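PDB 6PFQ: uncharacterized protein YLR132C from Kluyveromyces marxianus, which probably acts as an exoribonuclease of the 2H phosphodiesterase superfamily on U6 snRNA, as the Usb1 protein of this yeast. Local coordinates for residues N43-L48 with G158-A163; L112-V117 with H154-V159. All coordinates share one frame; numbering follows the deposited sequence.

Contact 1 (N43-L48 with G158-A163)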
ATOM      1  N   ASN A  43      -9.321   7.925 -16.762  1.00 30.84           N
ATOM      2  CA  ASN A  43      -9.693   8.315 -15.404  1.00 30.97           C
ATOM      3  C   ASN A  43      -8.485   8.831 -14.621  1.00 30.30           C
ATOM      4  O   ASN A  43      -7.353   8.347 -14.769  1.00 28.74           O
ATOM      5  CB  ASN A  43     -10.314   7.119 -14.668  1.00 28.36           C
ATOM      6  CG  ASN A  43     -11.788   6.930 -15.003  1.00 31.35           C
ATOM      7  OD1 ASN A  43     -12.362   7.724 -15.730  1.00 27.03           O
ATOM      8  ND2 ASN A  43     -12.400   5.873 -14.466  1.00 29.61           N
ATOM      9  N   SER A  44      -8.729   9.844 -13.801  1.00 24.33           N
ATOM     10  CA  SER A  44      -7.715  10.435 -12.933  1.00 26.71           C
ATOM     11  C   SER A  44      -7.625   9.750 -11.561  1.00 24.92           C
ATOM     12  O   SER A  44      -8.572   9.139 -11.067  1.00 25.67           O
ATOM     13  CB  SER A  44      -7.994  11.931 -12.742  1.00 30.80           C
ATOM     14  OG  SER A  44      -7.548  12.628 -13.901  1.00 35.56           O
ATOM     15  N   PHE A  45      -6.464   9.917 -10.935  1.00 23.05           N
ATOM     16  CA  PHE A  45      -6.151   9.375  -9.624  1.00 21.35           C
ATOM     17  C   PHE A  45      -6.500  10.374  -8.534  1.00 27.86           C
ATOM     18  O   PHE A  45      -6.080  11.543  -8.596  1.00 28.07           O
ATOM     19  CB  PHE A  45      -4.658   9.026  -9.559  1.00 22.49           C
ATOM     20  CG  PHE A  45      -4.276   7.921 -10.497  1.00 23.33           C
ATOM     21  CD1 PHE A  45      -4.493   6.584 -10.139  1.00 22.81           C
ATOM     22  CD2 PHE A  45      -3.725   8.217 -11.750  1.00 25.38           C
ATOM     23  CE1 PHE A  45      -4.151   5.563 -11.026  1.00 19.44           C
ATOM     24  CE2 PHE A  45      -3.376   7.195 -12.652  1.00 25.82           C
ATOM     25  CZ  PHE A  45      -3.590   5.869 -12.280  1.00 24.67           C
ATOM     26  N   GLU A  46      -7.320   9.943  -7.588  1.00 25.02           N
ATOM     27  CA  GLU A  46      -7.537  10.731  -6.371  1.00 22.17           C
ATOM     28  C   GLU A  46      -6.302  10.633  -5.485  1.00 26.55           C
ATOM     29  O   GLU A  46      -5.852   9.516  -5.180  1.00 22.86           O
ATOM     30  CB  GLU A  46      -8.777  10.200  -5.617  1.00 26.64           C
ATOM     31  CG  GLU A  46      -9.064  10.940  -4.306  1.00 28.72           C
ATOM     32  CD  GLU A  46      -9.614  12.315  -4.513  1.00 28.47           C
ATOM     33  OE1 GLU A  46      -9.911  12.698  -5.662  1.00 31.89           O
ATOM     34  OE2 GLU A  46      -9.766  13.024  -3.507  1.00 35.84           O
ATOM     35  N   PRO A  47      -5.723  11.750  -5.062  1.00 29.05           N
ATOM     36  CA  PRO A  47      -4.566  11.687  -4.147  1.00 25.35           C
ATOM     37  C   PRO A  47      -4.947  11.034  -2.832  1.00 27.31           C
ATOM     38  O   PRO A  47      -5.969  11.364  -2.239  1.00 28.25           O
ATOM     39  CB  PRO A  47      -4.195  13.169  -3.947  1.00 31.63           C
ATOM     40  CG  PRO A  47      -4.639  13.790  -5.263  1.00 31.79           C
ATOM     41  CD  PRO A  47      -5.973  13.129  -5.538  1.00 29.50           C
ATOM     42  N   LEU A  48      -4.124  10.081  -2.380  1.00 25.58           N
ATOM     43  CA  LEU A  48      -4.401   9.375  -1.122  1.00 24.11           C
ATOM     44  C   LEU A  48      -3.844  10.081   0.108  1.00 30.02           C
ATOM     45  O   LEU A  48      -4.136   9.660   1.242  1.00 27.76           O
ATOM     46  CB  LEU A  48      -3.809   7.950  -1.175  1.00 22.88           C
ATOM     47  CG  LEU A  48      -4.537   7.019  -2.145  1.00 24.39           C
ATOM     48  CD1 LEU A  48      -3.708   5.714  -2.345  1.00 23.00           C
ATOM     49  CD2 LEU A  48      -5.906   6.711  -1.534  1.00 25.80           C
ATOM     50  N   GLY A 158      -2.098   7.251  -5.215  1.00 20.77           N
ATOM     51  CA  GLY A 158      -3.335   7.753  -5.782  1.00 22.39           C
ATOM     52  C   GLY A 158      -4.221   6.587  -6.125  1.00 20.88           C
ATOM     53  O   GLY A 158      -3.757   5.449  -6.187  1.00 21.91           O
ATOM     54  N   VAL A 159      -5.506   6.868  -6.353  1.00 19.44           N
ATOM     55  CA  VAL A 159      -6.422   5.771  -6.663  1.00 21.29           C
ATOM     56  C   VAL A 159      -7.422   6.261  -7.694  1.00 23.51           C
ATOM     57  O   VAL A 159      -7.994   7.343  -7.540  1.00 25.83           O
ATOM     58  CB  VAL A 159      -7.107   5.234  -5.388  1.00 21.55           C
ATOM     59  CG1 VAL A 159      -7.927   6.318  -4.693  1.00 22.63           C
ATOM     60  CG2 VAL A 159      -7.965   3.974  -5.737  1.00 22.28           C
ATOM     61  N   ALA A 160      -7.607   5.483  -8.750  1.00 24.13           N
ATOM     62  CA  ALA A 160      -8.557   5.798  -9.818  1.00 24.44           C
ATOM     63  C   ALA A 160      -9.637   4.720  -9.879  1.00 25.13           C
ATOM     64  O   ALA A 160      -9.409   3.569  -9.480  1.00 23.99           O
ATOM     65  CB  ALA A 160      -7.860   5.875 -11.173  1.00 22.39           C
ATOM     66  N   GLN A 161     -10.813   5.095 -10.387  1.00 23.46           N
ATOM     67  CA  GLN A 161     -11.869   4.120 -10.640  1.00 20.28           C
ATOM     68  C   GLN A 161     -11.560   3.353 -11.912  1.00 25.60           C
ATOM     69  O   GLN A 161     -11.066   3.910 -12.897  1.00 24.15           O
ATOM     70  CB  GLN A 161     -13.226   4.826 -10.788  1.00 25.07           C
ATOM     71  CG  GLN A 161     -13.645   5.501  -9.491  1.00 23.79           C
ATOM     72  CD  GLN A 161     -14.986   6.231  -9.592  1.00 31.83           C
ATOM     73  OE1 GLN A 161     -15.883   5.984  -8.791  1.00 44.62           O
ATOM     74  NE2 GLN A 161     -15.108   7.134 -10.549  1.00 30.31           N
ATOM     75  N   ASN A 162     -11.846   2.064 -11.894  1.00 25.54           N
ATOM     76  CA  ASN A 162     -11.698   1.267 -13.112  1.00 20.13           C
ATOM     77  C   ASN A 162     -12.915   1.516 -14.002  1.00 23.18           C
ATOM     78  O   ASN A 162     -14.008   1.003 -13.723  1.00 23.76           O
ATOM     79  CB  ASN A 162     -11.550  -0.210 -12.759  1.00 23.32           C
ATOM     80  CG  ASN A 162     -11.437  -1.107 -13.990  1.00 21.56           C
ATOM     81  OD1 ASN A 162     -11.335  -0.621 -15.138  1.00 19.97           O
ATOM     82  ND2 ASN A 162     -11.426  -2.430 -13.750  1.00 20.98           N
ATOM     83  N   ALA A 163     -12.734   2.285 -15.083  1.00 22.85           N
ATOM     84  CA  ALA A 163     -13.860   2.545 -15.984  1.00 25.44           C
ATOM     85  C   ALA A 163     -14.355   1.280 -16.673  1.00 30.99           C
ATOM     86  O   ALA A 163     -15.506   1.239 -17.128  1.00 27.53           O
ATOM     87  CB  ALA A 163     -13.479   3.565 -17.059  1.00 26.81           C
TER
HETATM   88  O   HOH W   1     -10.864   7.659 -11.377  1.00 24.00           O
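The carboxamide of Asn43 swings in toward segment 158-163, which runs antiparallel to its own, and donates ND2-H to Gln161 O, 2.8 Å and almost straight at 172°. The acceptor lies in the amide plane of Asn43, yet the donor sits well above the carbonyl plane of Gln161, so the amide reaches its partner from over that peptide; ND2 also rests 3.6 Å from Ala163 CB. An alanine in place of Asn43 would lose this bond, and the end of the pairing past Ala160 would probably be held less firmly. One step further in, a water bridges the two segments, donating to Ser44 O and accepting from Gln161 N. Ala160 CB lies 3.3 Å from Ser44 O and 3.6 Å from Phe45 CD1. The Phe45 ring, CG anti to the carbonyl carbon (chi1 -65°), lies along the Gly158-Ala160 backbone and meets Val159 N in its plane at the edge, while Val33 of helix 20-39 packs against it. Regular pairing follows: Glu46 N binds Val159 O at 2.7 Å, and Val159 N returns a bond to a lone pair of Glu46 O. Leu48 and Val159 meet nearly perpendicular, CD2 touching CG1 at 3.8 Å. This is a short antiparallel beta ladder, in which strand 46-47 pairs with 154-161; the strand ends at Pro47, and Leu48, just past it, puts its side chain beside the UMP-binding Ser156.

Contact 2 (L112-V117 with H154-V159); sequences LQFLAV and HVSFGV
Strands 112-117 and 154-159 pair antiparallel, with their axes 132° apart, and a classic beta bulge shifts the register where Phe157 and Gly158 both face Leu115. Leu115 O takes a short, straight bond from Phe157 N (2.7 Å, nearly along the C=O axis) and a weak one from Gly158 N, while Leu115 N donates to Gly158 O. Beyond the bulge, Val117 and Val155 exchange a reciprocal pair of backbone bonds. On one face of the sheet, Phe114 and Val159 run alongside each other in the same sense: CG2, anti to the backbone N of Val159, stands over the centre of the phenyl ring, 3.6 Å from its centroid, a CH-pi contact. Leu112 CB flanks the same methyl at 3.7 Å. Further along, Ser156 OG lies 3.5 Å from Phe114 CB and in the plane of the His154 ring, at its edge. That imidazole, CG wedged between the backbone N and the carbonyl carbon (chi1 64°), sets CD2 3.5 Å from Ala116 CB. The other face is apolar: Val117 CG2 touches Phe157 CE2 at 3.7 Å, and Val155 CG1 covers one face of the Phe157 ring toward its rim, with Leu98 and Met26 packing nearby. His154 is held through ND1 by Asn152 O and stacks on Tyr105; its NE2 and Ser156 OG bind one oxygen of a glycerol, probably from the crystallisation liquor. Both residues bind UMP, absent from this model, consistent with the glycerol marking that pocket: a buried hydrocarbon face lies behind a mixed face whose polar groups are the His154 imidazole and Ser156 hydroxyl.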
ATOM      1  N   LEU A 112     -11.045  -0.452  -8.171  1.00 19.10           N
ATOM      2  CA  LEU A 112     -10.135   0.666  -7.972  1.00 18.78           C
ATOM      3  C   LEU A 112      -8.753   0.276  -8.451  1.00 24.76           C
ATOM      4  O   LEU A 112      -8.340  -0.880  -8.291  1.00 24.51           O
ATOM      5  CB  LEU A 112     -10.067   1.068  -6.503  1.00 21.12           C
ATOM      6  CG  LEU A 112     -11.387   1.562  -5.876  1.00 22.96           C
ATOM      7  CD1 LEU A 112     -11.229   1.778  -4.347  1.00 25.32           C
ATOM      8  CD2 LEU A 112     -11.822   2.844  -6.562  1.00 23.65           C
ATOM      9  N   GLN A 113      -8.034   1.248  -9.019  1.00 21.39           N
ATOM     10  CA  GLN A 113      -6.695   1.005  -9.541  1.00 20.90           C
ATOM     11  C   GLN A 113      -5.757   1.977  -8.847  1.00 23.56           C
ATOM     12  O   GLN A 113      -5.923   3.187  -8.973  1.00 23.38           O
ATOM     13  CB  GLN A 113      -6.682   1.162 -11.078  1.00 18.38           C
ATOM     14  CG  GLN A 113      -7.571   0.034 -11.676  1.00 22.76           C
ATOM     15  CD  GLN A 113      -7.683   0.041 -13.184  1.00 23.41           C
ATOM     16  OE1 GLN A 113      -7.534   1.085 -13.816  1.00 22.76           O
ATOM     17  NE2 GLN A 113      -8.015  -1.139 -13.773  1.00 21.18           N
ATOM     18  N   PHE A 114      -4.806   1.443  -8.082  1.00 18.89           N
ATOM     19  CA  PHE A 114      -3.939   2.232  -7.225  1.00 19.59           C
ATOM     20  C   PHE A 114      -2.617   2.502  -7.907  1.00 20.63           C
ATOM     21  O   PHE A 114      -1.936   1.562  -8.316  1.00 21.47           O
ATOM     22  CB  PHE A 114      -3.682   1.464  -5.933  1.00 19.36           C
ATOM     23  CG  PHE A 114      -4.878   1.458  -5.001  1.00 21.73           C
ATOM     24  CD1 PHE A 114      -5.908   0.542  -5.195  1.00 21.82           C
ATOM     25  CD2 PHE A 114      -4.955   2.351  -3.950  1.00 24.61           C
ATOM     26  CE1 PHE A 114      -7.042   0.545  -4.348  1.00 23.58           C
ATOM     27  CE2 PHE A 114      -6.055   2.329  -3.087  1.00 27.84           C
ATOM     28  CZ  PHE A 114      -7.088   1.420  -3.308  1.00 26.79           C
ATOM     29  N   LEU A 115      -2.240   3.776  -7.971  1.00 20.16           N
ATOM     30  CA  LEU A 115      -0.950   4.184  -8.512  1.00 21.16           C
ATOM     31  C   LEU A 115       0.066   4.136  -7.377  1.00 20.67           C
ATOM     32  O   LEU A 115      -0.117   4.817  -6.362  1.00 20.87           O
ATOM     33  CB  LEU A 115      -1.073   5.614  -9.062  1.00 22.71           C
ATOM     34  CG  LEU A 115       0.205   6.168  -9.696  1.00 25.41           C
ATOM     35  CD1 LEU A 115       0.502   5.453 -11.027  1.00 19.44           C
ATOM     36  CD2 LEU A 115       0.070   7.704  -9.910  1.00 26.96           C
ATOM     37  N   ALA A 116       1.136   3.353  -7.548  1.00 21.17           N
ATOM     38  CA  ALA A 116       2.027   2.964  -6.470  1.00 19.36           C
ATOM     39  C   ALA A 116       3.471   3.014  -6.958  1.00 22.92           C
ATOM     40  O   ALA A 116       3.752   3.036  -8.170  1.00 20.69           O
ATOM     41  CB  ALA A 116       1.676   1.534  -5.954  1.00 17.56           C
ATOM     42  N   VAL A 117       4.397   2.983  -5.993  1.00 20.73           N
ATOM     43  CA  VAL A 117       5.818   2.738  -6.268  1.00 21.16           C
ATOM     44  C   VAL A 117       6.292   1.631  -5.337  1.00 22.99           C
ATOM     45  O   VAL A 117       5.883   1.569  -4.172  1.00 22.53           O
ATOM     46  CB  VAL A 117       6.665   4.027  -6.075  1.00 21.52           C
ATOM     47  CG1 VAL A 117       8.142   3.765  -6.559  1.00 17.88           C
ATOM     48  CG2 VAL A 117       5.992   5.214  -6.853  1.00 23.35           C
ATOM     49  N   HIS A 154       4.784  -2.156  -1.572  1.00 21.38           N
ATOM     50  CA  HIS A 154       4.678  -0.880  -2.282  1.00 20.49           C
ATOM     51  C   HIS A 154       4.032   0.169  -1.383  1.00 24.67           C
ATOM     52  O   HIS A 154       3.459  -0.145  -0.344  1.00 22.79           O
ATOM     53  CB  HIS A 154       3.845  -1.040  -3.559  1.00 19.27           C
ATOM     54  CG  HIS A 154       2.417  -1.424  -3.290  1.00 18.05           C
ATOM     55  ND1 HIS A 154       2.026  -2.727  -3.033  1.00 22.51           N
ATOM     56  CD2 HIS A 154       1.285  -0.671  -3.245  1.00 20.36           C
ATOM     57  CE1 HIS A 154       0.708  -2.765  -2.863  1.00 23.16           C
ATOM     58  NE2 HIS A 154       0.243  -1.531  -2.966  1.00 21.06           N
ATOM     59  N   VAL A 155       4.127   1.438  -1.808  1.00 20.19           N
ATOM     60  CA  VAL A 155       3.286   2.512  -1.270  1.00 22.46           C
ATOM     61  C   VAL A 155       2.382   2.999  -2.385  1.00 23.11           C
ATOM     62  O   VAL A 155       2.880   3.363  -3.452  1.00 22.19           O
ATOM     63  CB  VAL A 155       4.124   3.692  -0.756  1.00 20.68           C
ATOM     64  CG1 VAL A 155       3.177   4.891  -0.353  1.00 18.31           C
ATOM     65  CG2 VAL A 155       5.062   3.216   0.376  1.00 23.15           C
ATOM     66  N   SER A 156       1.060   3.051  -2.128  1.00 19.37           N
ATOM     67  CA  SER A 156       0.137   3.646  -3.079  1.00 20.48           C
ATOM     68  C   SER A 156      -0.022   5.139  -2.809  1.00 22.59           C
ATOM     69  O   SER A 156      -0.129   5.579  -1.649  1.00 23.76           O
ATOM     70  CB  SER A 156      -1.233   2.969  -3.021  1.00 20.79           C
ATOM     71  OG  SER A 156      -1.122   1.660  -3.567  1.00 23.66           O
ATOM     72  N   PHE A 157      -0.041   5.920  -3.891  1.00 22.68           N
ATOM     73  CA  PHE A 157      -0.125   7.377  -3.784  1.00 22.38           C
ATOM     74  C   PHE A 157      -1.436   7.953  -4.306  1.00 22.88           C
ATOM     75  O   PHE A 157      -1.814   9.063  -3.916  1.00 24.28           O
ATOM     76  CB  PHE A 157       1.045   8.033  -4.536  1.00 21.18           C
ATOM     77  CG  PHE A 157       2.380   7.736  -3.902  1.00 21.01           C
ATOM     78  CD1 PHE A 157       2.814   8.469  -2.813  1.00 22.93           C
ATOM     79  CD2 PHE A 157       3.172   6.690  -4.377  1.00 22.19           C
ATOM     80  CE1 PHE A 157       4.044   8.202  -2.205  1.00 25.97           C
ATOM     81  CE2 PHE A 157       4.388   6.410  -3.767  1.00 24.51           C
ATOM     82  CZ  PHE A 157       4.817   7.146  -2.665  1.00 23.00           C
ATOM     83  N   GLY A 158      -2.098   7.251  -5.215  1.00 20.77           N
ATOM     84  CA  GLY A 158      -3.335   7.753  -5.782  1.00 22.39           C
ATOM     85  C   GLY A 158      -4.221   6.587  -6.125  1.00 20.88           C
ATOM     86  O   GLY A 158      -3.757   5.449  -6.187  1.00 21.91           O
ATOM     87  N   VAL A 159      -5.506   6.868  -6.353  1.00 19.44           N
ATOM     88  CA  VAL A 159      -6.422   5.771  -6.663  1.00 21.29           C
ATOM     89  C   VAL A 159      -7.422   6.261  -7.694  1.00 23.51           C
ATOM     90  O   VAL A 159      -7.994   7.343  -7.540  1.00 25.83           O
ATOM     91  CB  VAL A 159      -7.107   5.234  -5.388  1.00 21.55           C
ATOM     92  CG1 VAL A 159      -7.927   6.318  -4.693  1.00 22.63           C
ATOM     93  CG2 VAL A 159      -7.965   3.974  -5.737  1.00 22.28           C
TER

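Overall arrangement
Strand 154-161 is the element common to both contacts, paired along one edge with 46-47 and along the other with 112-119, and Gly158 and Val159 serve both. Contact 2 lies nearer the middle of the chain, its centre about 7 Å from the chain centre against about 14 Å for contact 1, and has no exposed residue among those touching. Its chemistry is a longer backbone ladder with apolar packing and the UMP-binding His154 and Ser156. Contact 1 is more peripheral, where a side-chain amide and a water take over from regular pairing. Probable hydrogen bonds from Gln113 N to Ala160 O and from Leu48 N to Phe157 O tie the two together.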